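Local coordinates for endo-beta-1,2-glucanase (PDB 6IMV), which hydrolyses beta-1,2-glucan as an endo-acting fungal glycoside hydrolase, cutting beta-1,2-glucosidic linkages within the chain, at residues D36-E41 and S97-R102; Y90-A95 and A442-V447; F301-T306 and M343-N348; G360-A365 and I375-V380. One frame throughout, in Å; residues are numbered along the deposited sequence.

Contact 1. Residues D36-E41 and S97-R102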
# COMPACT_ATOMS: atom_id res chain seq x y z
N ASP A 36 -20.08 -5.31 -3.77
CA ASP A 36 -20.50 -3.94 -4.05
C ASP A 36 -19.30 -2.99 -3.99
O ASP A 36 -19.14 -2.13 -4.86
CB ASP A 36 -21.63 -3.50 -3.11
CG ASP A 36 -22.95 -4.16 -3.45
OD1 ASP A 36 -23.03 -4.79 -4.52
OD2 ASP A 36 -23.89 -4.05 -2.65
N VAL A 37 -18.45 -3.18 -2.97
CA VAL A 37 -17.26 -2.37 -2.76
C VAL A 37 -16.37 -2.41 -4.01
O VAL A 37 -15.97 -1.36 -4.52
CB VAL A 37 -16.48 -2.82 -1.51
CG1 VAL A 37 -15.10 -2.18 -1.46
CG2 VAL A 37 -17.26 -2.54 -0.24
N LEU A 38 -16.08 -3.61 -4.50
CA LEU A 38 -15.15 -3.80 -5.61
C LEU A 38 -15.67 -3.11 -6.87
O LEU A 38 -14.88 -2.54 -7.63
CB LEU A 38 -14.95 -5.30 -5.85
CG LEU A 38 -14.10 -6.02 -4.81
CD1 LEU A 38 -14.25 -7.53 -4.96
CD2 LEU A 38 -12.64 -5.60 -4.93
N PHE A 39 -16.98 -3.19 -7.10
CA PHE A 39 -17.63 -2.60 -8.29
C PHE A 39 -17.33 -1.10 -8.34
O PHE A 39 -16.86 -0.58 -9.36
CB PHE A 39 -19.14 -2.84 -8.28
CG PHE A 39 -19.87 -2.28 -9.47
CD1 PHE A 39 -19.96 -3.02 -10.65
CD2 PHE A 39 -20.44 -1.02 -9.44
CE1 PHE A 39 -20.61 -2.50 -11.76
CE2 PHE A 39 -21.09 -0.50 -10.56
CZ PHE A 39 -21.17 -1.25 -11.71
N TRP A 40 -17.59 -0.40 -7.23
CA TRP A 40 -17.42 1.06 -7.22
C TRP A 40 -15.93 1.45 -7.12
O TRP A 40 -15.53 2.44 -7.75
CB TRP A 40 -18.30 1.69 -6.15
CG TRP A 40 -19.71 1.74 -6.64
CD1 TRP A 40 -20.72 0.89 -6.30
CD2 TRP A 40 -20.23 2.63 -7.64
NE1 TRP A 40 -21.85 1.21 -7.01
CE2 TRP A 40 -21.58 2.26 -7.85
CE3 TRP A 40 -19.70 3.69 -8.39
CZ2 TRP A 40 -22.40 2.94 -8.75
CZ3 TRP A 40 -20.51 4.35 -9.29
CH2 TRP A 40 -21.85 3.98 -9.45
N GLU A 41 -15.13 0.67 -6.38
CA GLU A 41 -13.69 0.90 -6.34
C GLU A 41 -13.10 0.86 -7.76
O GLU A 41 -12.23 1.65 -8.10
CB GLU A 41 -13.00 -0.12 -5.42
CG GLU A 41 -13.14 0.17 -3.93
CD GLU A 41 -13.01 1.63 -3.54
OE1 GLU A 41 -11.95 2.24 -3.82
OE2 GLU A 41 -13.98 2.16 -2.98
N SER A 97 -8.62 -13.89 -11.49
CA SER A 97 -9.38 -13.65 -10.26
C SER A 97 -10.72 -12.99 -10.59
O SER A 97 -10.77 -11.97 -11.30
CB SER A 97 -8.60 -12.81 -9.27
OG SER A 97 -9.47 -12.14 -8.37
N ALA A 98 -11.80 -13.58 -10.06
CA ALA A 98 -13.15 -13.09 -10.32
C ALA A 98 -13.37 -11.76 -9.59
O ALA A 98 -14.05 -10.89 -10.11
CB ALA A 98 -14.17 -14.12 -9.89
N ASP A 99 -12.81 -11.65 -8.38
CA ASP A 99 -12.88 -10.41 -7.59
C ASP A 99 -12.13 -9.27 -8.31
O ASP A 99 -12.62 -8.16 -8.36
CB ASP A 99 -12.37 -10.63 -6.16
CG ASP A 99 -13.44 -11.13 -5.19
OD1 ASP A 99 -14.60 -11.33 -5.62
OD2 ASP A 99 -13.11 -11.31 -3.99
N ALA A 100 -10.93 -9.55 -8.84
CA ALA A 100 -10.18 -8.55 -9.59
C ALA A 100 -10.96 -8.12 -10.84
O ALA A 100 -10.88 -6.97 -11.26
CB ALA A 100 -8.81 -9.06 -9.94
N ALA A 101 -11.71 -9.05 -11.44
CA ALA A 101 -12.53 -8.79 -12.64
C ALA A 101 -13.74 -7.93 -12.28
O ALA A 101 -14.16 -7.08 -13.06
CB ALA A 101 -12.95 -10.10 -13.28
N ARG A 102 -14.32 -8.15 -11.09
CA ARG A 102 -15.41 -7.31 -10.58
C ARG A 102 -14.96 -5.85 -10.48
O ARG A 102 -15.74 -4.95 -10.74
CB ARG A 102 -15.90 -7.83 -9.23
CG ARG A 102 -17.00 -7.00 -8.58
CD ARG A 102 -18.33 -7.20 -9.25
NE ARG A 102 -19.38 -6.62 -8.43
CZ ARG A 102 -20.61 -6.34 -8.86
NH1 ARG A 102 -20.99 -6.70 -10.07
NH2 ARG A 102 -21.44 -5.70 -8.07
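Arg102 NH2 lies 4.0 Å from Asp36 OD1, a long salt bridge, at one end of a guanidinium whose NE donates to Asn35 O, just ahead of segment 36-41. NH2 too has a hydrogen bond just outside the segments, so the salt bridge is secondary; Asp36 OD1 sits near the guanidinium plane at its edge. The other oxygen of Asp36 is bonded to Tyr21, which helps hold the carboxylate in place. Phe39 comes against one guanidinium face: its CD1 stands 3.8 Å above the plane over the centre, and its CB is 3.7 Å from Arg102 NH2. Ring and guanidinium are inclined at 42°, so the two groups do not stack in parallel. CG of Arg102 is anti to the backbone N (chi1 178°) and lies 3.8 Å from Leu38 CB. Farther along, Leu38 CD1 rests 3.7 Å from Asp99 CG, the side chains crossing at about a right angle. Ser97 caps the second helix: Ser97 OG accepts from Ala100 N at 3.0 Å. The short helix axes approach to 8.9 Å at an angle of 48°, a splayed rather than parallel pairing of helices 30-41 and 98-104. Leu38 also packs on Val440 and Ile443 of helix 433-443, Val37 reaches helix 394-405, and Ala100 backs onto helix 80-94.

Contact 2. Residues Y90-A95 and A442-V447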
# COMPACT_ATOMS: atom_id res chain seq x y z
N TYR A 90 -3.22 -5.92 -10.95
CA TYR A 90 -3.06 -6.52 -12.27
C TYR A 90 -2.58 -7.98 -12.18
O TYR A 90 -2.90 -8.77 -13.06
CB TYR A 90 -2.12 -5.69 -13.15
CG TYR A 90 -2.63 -4.33 -13.55
CD1 TYR A 90 -3.98 -4.01 -13.54
CD2 TYR A 90 -1.74 -3.36 -13.96
CE1 TYR A 90 -4.42 -2.75 -13.90
CE2 TYR A 90 -2.16 -2.09 -14.34
CZ TYR A 90 -3.51 -1.79 -14.32
OH TYR A 90 -3.91 -0.54 -14.68
N ALA A 91 -1.81 -8.32 -11.13
CA ALA A 91 -1.36 -9.69 -10.92
C ALA A 91 -2.58 -10.59 -10.71
O ALA A 91 -2.68 -11.65 -11.33
CB ALA A 91 -0.39 -9.76 -9.77
N HIS A 92 -3.54 -10.14 -9.89
CA HIS A 92 -4.77 -10.90 -9.65
C HIS A 92 -5.62 -10.96 -10.93
O HIS A 92 -6.17 -12.02 -11.26
CB HIS A 92 -5.55 -10.32 -8.46
CG HIS A 92 -4.87 -10.54 -7.15
ND1 HIS A 92 -4.75 -11.80 -6.58
CD2 HIS A 92 -4.28 -9.68 -6.29
CE1 HIS A 92 -4.12 -11.69 -5.43
NE2 HIS A 92 -3.82 -10.40 -5.23
N ALA A 93 -5.73 -9.82 -11.62
CA ALA A 93 -6.56 -9.70 -12.81
C ALA A 93 -6.07 -10.67 -13.90
O ALA A 93 -6.87 -11.40 -14.49
CB ALA A 93 -6.57 -8.28 -13.31
N ILE A 94 -4.75 -10.68 -14.15
CA ILE A 94 -4.21 -11.50 -15.24
C ILE A 94 -4.31 -12.99 -14.89
O ILE A 94 -4.33 -13.81 -15.78
CB ILE A 94 -2.77 -11.11 -15.63
CG1 ILE A 94 -2.47 -11.54 -17.07
CG2 ILE A 94 -1.75 -11.67 -14.65
CD1 ILE A 94 -1.27 -10.87 -17.68
N ALA A 95 -4.35 -13.33 -13.59
CA ALA A 95 -4.46 -14.71 -13.13
C ALA A 95 -5.91 -15.21 -13.23
O ALA A 95 -6.16 -16.38 -13.03
CB ALA A 95 -3.96 -14.83 -11.71
N ALA A 442 -6.03 -5.80 -0.16
CA ALA A 442 -6.28 -6.62 1.03
C ALA A 442 -7.48 -7.56 0.82
O ALA A 442 -7.44 -8.72 1.21
CB ALA A 442 -6.45 -5.73 2.24
N ILE A 443 -8.55 -7.06 0.20
CA ILE A 443 -9.74 -7.86 -0.13
C ILE A 443 -9.33 -9.05 -1.03
O ILE A 443 -9.87 -10.13 -0.87
CB ILE A 443 -10.83 -6.99 -0.78
CG1 ILE A 443 -11.52 -6.10 0.25
CG2 ILE A 443 -11.82 -7.84 -1.57
CD1 ILE A 443 -12.35 -4.97 -0.34
N LEU A 444 -8.37 -8.85 -1.93
CA LEU A 444 -7.89 -9.89 -2.88
C LEU A 444 -6.87 -10.83 -2.22
O LEU A 444 -6.39 -11.76 -2.87
CB LEU A 444 -7.28 -9.21 -4.11
CG LEU A 444 -8.27 -8.41 -4.95
CD1 LEU A 444 -7.54 -7.65 -6.05
CD2 LEU A 444 -9.33 -9.32 -5.55
N GLY A 445 -6.53 -10.58 -0.96
CA GLY A 445 -5.69 -11.45 -0.15
C GLY A 445 -4.21 -11.14 -0.28
O GLY A 445 -3.38 -11.99 0.06
N GLY A 446 -3.85 -9.95 -0.76
CA GLY A 446 -2.46 -9.62 -1.05
C GLY A 446 -1.93 -10.44 -2.21
O GLY A 446 -2.71 -11.17 -2.86
N VAL A 447 -0.61 -10.34 -2.46
CA VAL A 447 0.05 -11.14 -3.51
C VAL A 447 1.06 -12.11 -2.89
O VAL A 447 1.86 -12.72 -3.61
CB VAL A 447 0.71 -10.26 -4.59
CG1 VAL A 447 -0.32 -9.43 -5.36
CG2 VAL A 447 1.81 -9.37 -4.01
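A Schellman motif closing helix 433-443 presents Leu444 and the carbonyl of Gly446 to His92, which projects from helix 80-94. Leu444 CB lies over one face of the imidazole, 3.9 Å from the ring centroid and 18° off the ring normal, which meets the geometry of a CH-pi contact; the two side chains run antiparallel alongside one another. At the ring edge, His92 NE2 donates to Gly446 O at 2.7 Å, but the N-H...O angle of 123° makes this a weak bond despite its length. Leu444 O stands above the rim of the face that Leu444 CB covers, 3.4 Å from His92 CE1. CG of His92 is anti to the carbonyl carbon (chi1 -69°), which carries the ring toward the turn; chi2 then sets its tilt. Gly445 has the positive phi of the motif, which favours glycine, and Gly445 N bonds to Ala442 O at 3.0 Å. The chain then passes Gly446 to Val447, the N-cap position of helix 448-457, so the contact lies at the short turn between helices 433-443 and 448-457, two of the many helices of an enzyme whose family is consistent with an (alpha/alpha)6 barrel. An alanine in place of His92 would probably leave Gly446 O without this weak donor and open a gap beneath Leu444 CB. Val447 CG1 approaches His92 NE2 to 3.6 Å and Ala91 CB to 4.4 Å. Behind the contact, helix 163-182 offers Phe176 to Ala91 and Ala175 to Val447, while Leu444 also touches Asp99 on helix 98-104.

Contact 3. Residues F301-T306 and M343-N348. With GLC (alpha-D-glucopyranose), chain D; BGC (beta-D-glucopyranose), chain I.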
# COMPACT_ATOMS: atom_id res chain seq x y z
N PHE A 301 2.02 3.69 14.27
CA PHE A 301 0.98 2.65 14.23
C PHE A 301 -0.15 3.07 13.28
O PHE A 301 -1.31 2.72 13.49
CB PHE A 301 0.46 2.30 15.63
CG PHE A 301 0.13 0.84 15.81
CD1 PHE A 301 1.12 -0.06 16.19
CD2 PHE A 301 -1.15 0.36 15.56
CE1 PHE A 301 0.83 -1.41 16.34
CE2 PHE A 301 -1.44 -0.99 15.72
CZ PHE A 301 -0.45 -1.87 16.11
N SER A 302 0.21 3.83 12.24
CA SER A 302 -0.59 3.98 11.04
C SER A 302 -0.72 2.61 10.36
O SER A 302 0.29 1.87 10.28
CB SER A 302 0.03 4.98 10.10
OG SER A 302 -0.54 4.89 8.80
N SER A 303 -1.91 2.31 9.84
CA SER A 303 -2.18 1.04 9.16
C SER A 303 -1.18 0.81 8.02
O SER A 303 -0.80 -0.33 7.76
CB SER A 303 -3.61 0.98 8.66
OG SER A 303 -4.53 1.06 9.73
N HIS A 304 -0.75 1.88 7.34
CA HIS A 304 0.10 1.76 6.14
C HIS A 304 1.41 1.04 6.47
O HIS A 304 1.99 0.42 5.59
CB HIS A 304 0.35 3.12 5.46
CG HIS A 304 1.50 3.87 6.03
ND1 HIS A 304 1.40 4.60 7.20
CD2 HIS A 304 2.77 4.01 5.60
CE1 HIS A 304 2.57 5.15 7.48
NE2 HIS A 304 3.42 4.81 6.51
N GLU A 305 1.86 1.12 7.73
CA GLU A 305 3.14 0.55 8.17
C GLU A 305 3.17 -0.98 8.01
O GLU A 305 4.24 -1.58 8.04
CB GLU A 305 3.44 0.94 9.62
CG GLU A 305 3.63 2.43 9.81
CD GLU A 305 3.49 2.91 11.26
OE1 GLU A 305 3.62 2.09 12.18
OE2 GLU A 305 3.22 4.12 11.44
N THR A 306 1.99 -1.60 7.83
CA THR A 306 1.81 -3.06 7.77
C THR A 306 1.84 -3.58 6.32
O THR A 306 1.72 -4.77 6.09
CB THR A 306 0.50 -3.41 8.50
OG1 THR A 306 0.67 -3.04 9.87
CG2 THR A 306 0.13 -4.88 8.42
N MET A 343 -10.75 4.31 11.96
CA MET A 343 -9.40 4.06 12.39
C MET A 343 -8.43 4.95 11.59
O MET A 343 -8.84 5.62 10.65
CB MET A 343 -9.07 2.57 12.25
CG MET A 343 -9.95 1.69 13.10
SD MET A 343 -9.50 -0.07 13.08
CE MET A 343 -10.04 -0.55 11.44
N PHE A 344 -7.15 4.94 11.99
CA PHE A 344 -6.18 5.96 11.62
C PHE A 344 -5.05 5.39 10.73
O PHE A 344 -4.52 4.30 10.97
CB PHE A 344 -5.55 6.55 12.88
CG PHE A 344 -6.50 7.38 13.71
CD1 PHE A 344 -6.96 8.60 13.25
CD2 PHE A 344 -6.94 6.93 14.95
CE1 PHE A 344 -7.83 9.36 14.02
CE2 PHE A 344 -7.80 7.69 15.72
CZ PHE A 344 -8.25 8.91 15.25
N ALA A 345 -4.68 6.19 9.73
CA ALA A 345 -3.53 5.94 8.88
C ALA A 345 -3.08 7.26 8.23
O ALA A 345 -3.89 8.19 8.09
CB ALA A 345 -3.87 4.90 7.84
N SER A 346 -1.81 7.34 7.86
CA SER A 346 -1.28 8.47 7.10
C SER A 346 -2.22 8.75 5.92
O SER A 346 -2.60 7.82 5.17
CB SER A 346 0.13 8.21 6.64
OG SER A 346 0.97 7.81 7.71
N ILE A 347 -2.59 10.02 5.74
CA ILE A 347 -3.70 10.37 4.85
C ILE A 347 -3.67 11.87 4.53
O ILE A 347 -3.15 12.68 5.32
CB ILE A 347 -5.04 9.96 5.50
CG1 ILE A 347 -6.20 9.95 4.51
CG2 ILE A 347 -5.38 10.85 6.71
CD1 ILE A 347 -6.10 8.84 3.49
N ASN A 348 -4.23 12.23 3.38
CA ASN A 348 -4.49 13.62 3.02
C ASN A 348 -5.55 14.19 3.97
O ASN A 348 -6.50 13.51 4.37
CB ASN A 348 -4.92 13.78 1.56
CG ASN A 348 -3.74 13.69 0.62
OD1 ASN A 348 -2.98 14.64 0.48
ND2 ASN A 348 -3.56 12.53 0.02
C1 GLC D . 8.94 7.26 6.46
C2 GLC D . 8.20 6.56 5.33
C3 GLC D . 6.97 5.84 5.86
C4 GLC D . 7.39 4.83 6.91
C5 GLC D . 8.15 5.56 8.02
C6 GLC D . 8.72 4.58 9.04
O1 GLC D . 8.07 8.31 6.91
O2 GLC D . 7.79 7.57 4.40
O3 GLC D . 6.28 5.17 4.81
O4 GLC D . 6.23 4.14 7.40
O5 GLC D . 9.24 6.32 7.48
O6 GLC D . 9.66 3.69 8.42
C2 BGC I . 1.98 13.14 -0.78
C3 BGC I . 0.54 13.31 -1.30
C4 BGC I . -0.10 11.97 -1.69
C5 BGC I . 0.12 10.93 -0.58
C6 BGC I . -0.42 9.54 -0.93
C1 BGC I . 2.04 12.04 0.28
O1 BGC I . 3.36 11.80 0.77
O2 BGC I . 2.40 14.35 -0.18
O3 BGC I . 0.51 14.21 -2.41
O4 BGC I . -1.51 12.11 -1.97
O5 BGC I . 1.52 10.83 -0.28
O6 BGC I . 0.31 9.02 -2.03
O HOH W 1 -4.00 2.62 12.99
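Ser302 OG forms an unusually dense polar node. It accepts from Ser346 N at 2.9 Å with an N-H...O angle of 161°, lies only 2.5 Å from His304 ND1 in a hydrogen bond of undecided direction, and takes a weak bond from His304 N. OG is anti to the backbone N (chi1 165°), directed at Ser346 N. Ser302 thus fixes the imidazole in the second shell, with its OG in the ring plane; Glu305 CG lies 3.7 Å above one face of the His304 ring. From another corner of the ring, His304 NE2 donates to GLC O4 at 3.0 Å. This glucose, also held by Glu250 and Asp247, probably belongs to the bound sophorose, which would make the loop part of the wall of the sugar-binding cleft. Segment 343-348 enters the hairpin strand 347-352 here, and at its end Asn348 ND2 donates to O4 of a separate glucose, BGC, at 2.9 Å with an angle of 169°. Toward Phe344, one water donates to both Phe301 O and Phe344 O, at 2.7 Å each, and Ser303 N makes a weak bond to Phe344 O. Ser346 OG, near the His304 ring, is bonded to Ser363 O.

Contact 4. Residues G360-A365 and I375-V380. With NAG (2-acetamido-2-deoxy-beta-D-glucopyranose), chain C; BGC (beta-D-glucopyranose), chain I.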
# COMPACT_ATOMS: atom_id res chain seq x y z
N GLY A 360 -3.39 19.85 3.50
CA GLY A 360 -2.08 19.28 3.81
C GLY A 360 -2.14 17.76 3.86
O GLY A 360 -3.18 17.17 3.60
N TYR A 361 -1.00 17.14 4.16
CA TYR A 361 -0.92 15.70 4.38
C TYR A 361 -0.64 15.39 5.85
O TYR A 361 0.28 15.96 6.44
CB TYR A 361 0.14 15.08 3.47
CG TYR A 361 0.13 13.57 3.50
CD1 TYR A 361 -0.78 12.85 2.76
CD2 TYR A 361 1.01 12.87 4.31
CE1 TYR A 361 -0.81 11.47 2.78
CE2 TYR A 361 1.00 11.49 4.35
CZ TYR A 361 0.08 10.79 3.58
OH TYR A 361 0.07 9.43 3.60
N ILE A 362 -1.43 14.49 6.43
CA ILE A 362 -1.27 14.05 7.83
C ILE A 362 -0.55 12.70 7.84
O ILE A 362 -1.18 11.67 7.63
CB ILE A 362 -2.63 13.94 8.55
CG1 ILE A 362 -3.49 15.20 8.42
CG2 ILE A 362 -2.42 13.56 10.01
CD1 ILE A 362 -4.97 14.96 8.67
N SER A 363 0.76 12.73 8.11
CA SER A 363 1.60 11.54 8.25
C SER A 363 1.31 10.83 9.57
O SER A 363 1.25 9.59 9.62
CB SER A 363 3.07 11.89 8.19
OG SER A 363 3.43 12.32 6.89
N ASN A 364 1.21 11.63 10.63
CA ASN A 364 1.33 11.17 12.00
C ASN A 364 -0.06 10.84 12.58
O ASN A 364 -0.46 11.39 13.60
CB ASN A 364 2.09 12.20 12.85
CG ASN A 364 1.45 13.57 12.86
OD1 ASN A 364 0.77 13.95 11.92
ND2 ASN A 364 1.65 14.31 13.94
N ALA A 365 -0.76 9.91 11.93
CA ALA A 365 -2.07 9.45 12.38
C ALA A 365 -2.03 7.94 12.63
O ALA A 365 -1.88 7.14 11.70
CB ALA A 365 -3.13 9.80 11.38
N ILE A 375 3.76 12.22 18.99
CA ILE A 375 3.09 13.46 18.57
C ILE A 375 2.27 13.16 17.32
O ILE A 375 2.82 12.98 16.24
CB ILE A 375 4.10 14.60 18.32
CG1 ILE A 375 4.94 14.90 19.57
CG2 ILE A 375 3.37 15.84 17.82
CD1 ILE A 375 6.14 15.79 19.32
N GLN A 376 0.94 13.13 17.47
CA GLN A 376 0.04 12.61 16.44
C GLN A 376 -1.17 13.54 16.28
O GLN A 376 -1.62 14.15 17.24
CB GLN A 376 -0.40 11.19 16.79
CG GLN A 376 0.74 10.19 16.78
CD GLN A 376 0.32 8.76 16.53
OE1 GLN A 376 -0.85 8.47 16.26
NE2 GLN A 376 1.27 7.84 16.66
N GLU A 377 -1.65 13.62 15.04
CA GLU A 377 -2.90 14.27 14.69
C GLU A 377 -3.95 13.17 14.47
O GLU A 377 -3.77 12.32 13.58
CB GLU A 377 -2.74 15.14 13.44
CG GLU A 377 -4.01 15.90 13.10
CD GLU A 377 -3.94 16.85 11.91
OE1 GLU A 377 -2.82 17.25 11.55
OE2 GLU A 377 -5.01 17.18 11.35
N LEU A 378 -5.03 13.21 15.27
CA LEU A 378 -6.06 12.18 15.31
C LEU A 378 -7.45 12.76 15.03
O LEU A 378 -8.46 12.22 15.48
CB LEU A 378 -6.02 11.54 16.70
CG LEU A 378 -4.69 10.90 17.09
CD1 LEU A 378 -4.77 10.32 18.50
CD2 LEU A 378 -4.29 9.83 16.09
N ASP A 379 -7.53 13.84 14.26
CA ASP A 379 -8.83 14.44 13.96
C ASP A 379 -9.41 13.89 12.64
O ASP A 379 -10.58 14.11 12.37
CB ASP A 379 -8.76 15.97 13.98
CG ASP A 379 -7.78 16.58 13.00
OD1 ASP A 379 -6.95 15.84 12.44
OD2 ASP A 379 -7.86 17.78 12.80
N VAL A 380 -8.60 13.17 11.85
CA VAL A 380 -9.00 12.68 10.53
C VAL A 380 -8.81 11.15 10.46
O VAL A 380 -7.72 10.64 10.77
CB VAL A 380 -8.21 13.40 9.42
CG1 VAL A 380 -8.43 12.77 8.04
CG2 VAL A 380 -8.53 14.89 9.41
C1 NAG C . -5.55 19.53 8.86
C2 NAG C . -4.31 20.22 9.38
C3 NAG C . -4.61 20.79 10.75
C4 NAG C . -5.76 21.77 10.67
C5 NAG C . -6.95 21.14 9.96
C6 NAG C . -8.01 22.20 9.66
C7 NAG C . -2.32 19.13 8.44
C8 NAG C . -1.16 18.21 8.75
N2 NAG C . -3.18 19.31 9.44
O3 NAG C . -3.46 21.43 11.27
O4 NAG C . -6.14 22.11 12.01
O5 NAG C . -6.58 20.50 8.73
O6 NAG C . -9.14 21.54 9.11
O7 NAG C . -2.44 19.66 7.36
C2 BGC I . 1.98 13.14 -0.78
C3 BGC I . 0.54 13.31 -1.30
C4 BGC I . -0.10 11.97 -1.69
C5 BGC I . 0.12 10.93 -0.58
C6 BGC I . -0.42 9.54 -0.93
C1 BGC I . 2.04 12.04 0.28
O1 BGC I . 3.36 11.80 0.77
O2 BGC I . 2.40 14.35 -0.18
O3 BGC I . 0.51 14.21 -2.41
O4 BGC I . -1.51 12.11 -1.97
O5 BGC I . 1.52 10.83 -0.28
O6 BGC I . 0.31 9.02 -2.03
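Asn364, at the centre of an inverse gamma turn, passes closest to Gln376 in backbone register, and its carbonyl accepts from Glu377 N at 2.9 Å, the donor tilted 27° from the carbonyl plane. Its side chain adds a second link: Asn364 ND2 donates to Ile375 O at 2.9 Å, nearly straight at 163°. The acceptor lies in the plane of the Asn364 amide, whereas ND2 stands above the carbonyl plane of Ile375. With CG between the backbone N and the carbonyl carbon (chi1 58°), the amide is carried toward Ile375. An alanine here would probably leave Ile375 O without this donor and Ile375 less firmly held, while the bond from Glu377 N could remain. Farther on, Ala365 CB sits 3.4 Å from Glu377 O. Ile362 crosses Glu377 at about a right angle; its CD1 is 3.6 Å from Val380 CG2 and 3.5 Å from Glu377 OE2, so the methyl touches both a valine methyl and a carboxylate oxygen. The extended chain of Glu377 reaches a glycan attached to the protein, and Glu377 OE1 accepts from NAG N2 at 3.0 Å. Nearby, Asp379 is paired with Arg421. On the other segment, the Tyr361 ring lies beneath BGC, with the sugar's C1 3.7 Å above the plane over its centre. This aromatic platform under a glucose ring is a familiar carbohydrate-binding arrangement, carried here by the hairpin of strands 347-352 and 357-362 between a sugar pocket and a surface glycan.

How the contacts relate
Following the chain from the N terminus, contact 1 ties helix 30-41 to helix 98-104, closing a loop that includes strands of the large sheet. Contact 2 opens within that loop, on helix 80-94, and closes only at residues 442-447, so the two cross; they touch through Asp99 and Leu444, and helices 80-94 and 98-104 follow one another. Contacts 3 and 4 come in series, both nested inside contact 2's long loop. They join through the hairpin of strands 347-352 and 357-362, where Ile347 O meets Ile362 N, and both touch BGC. Contacts 2 and 4 lie on opposite sides of the chain's centre, about 30 Å apart between centres.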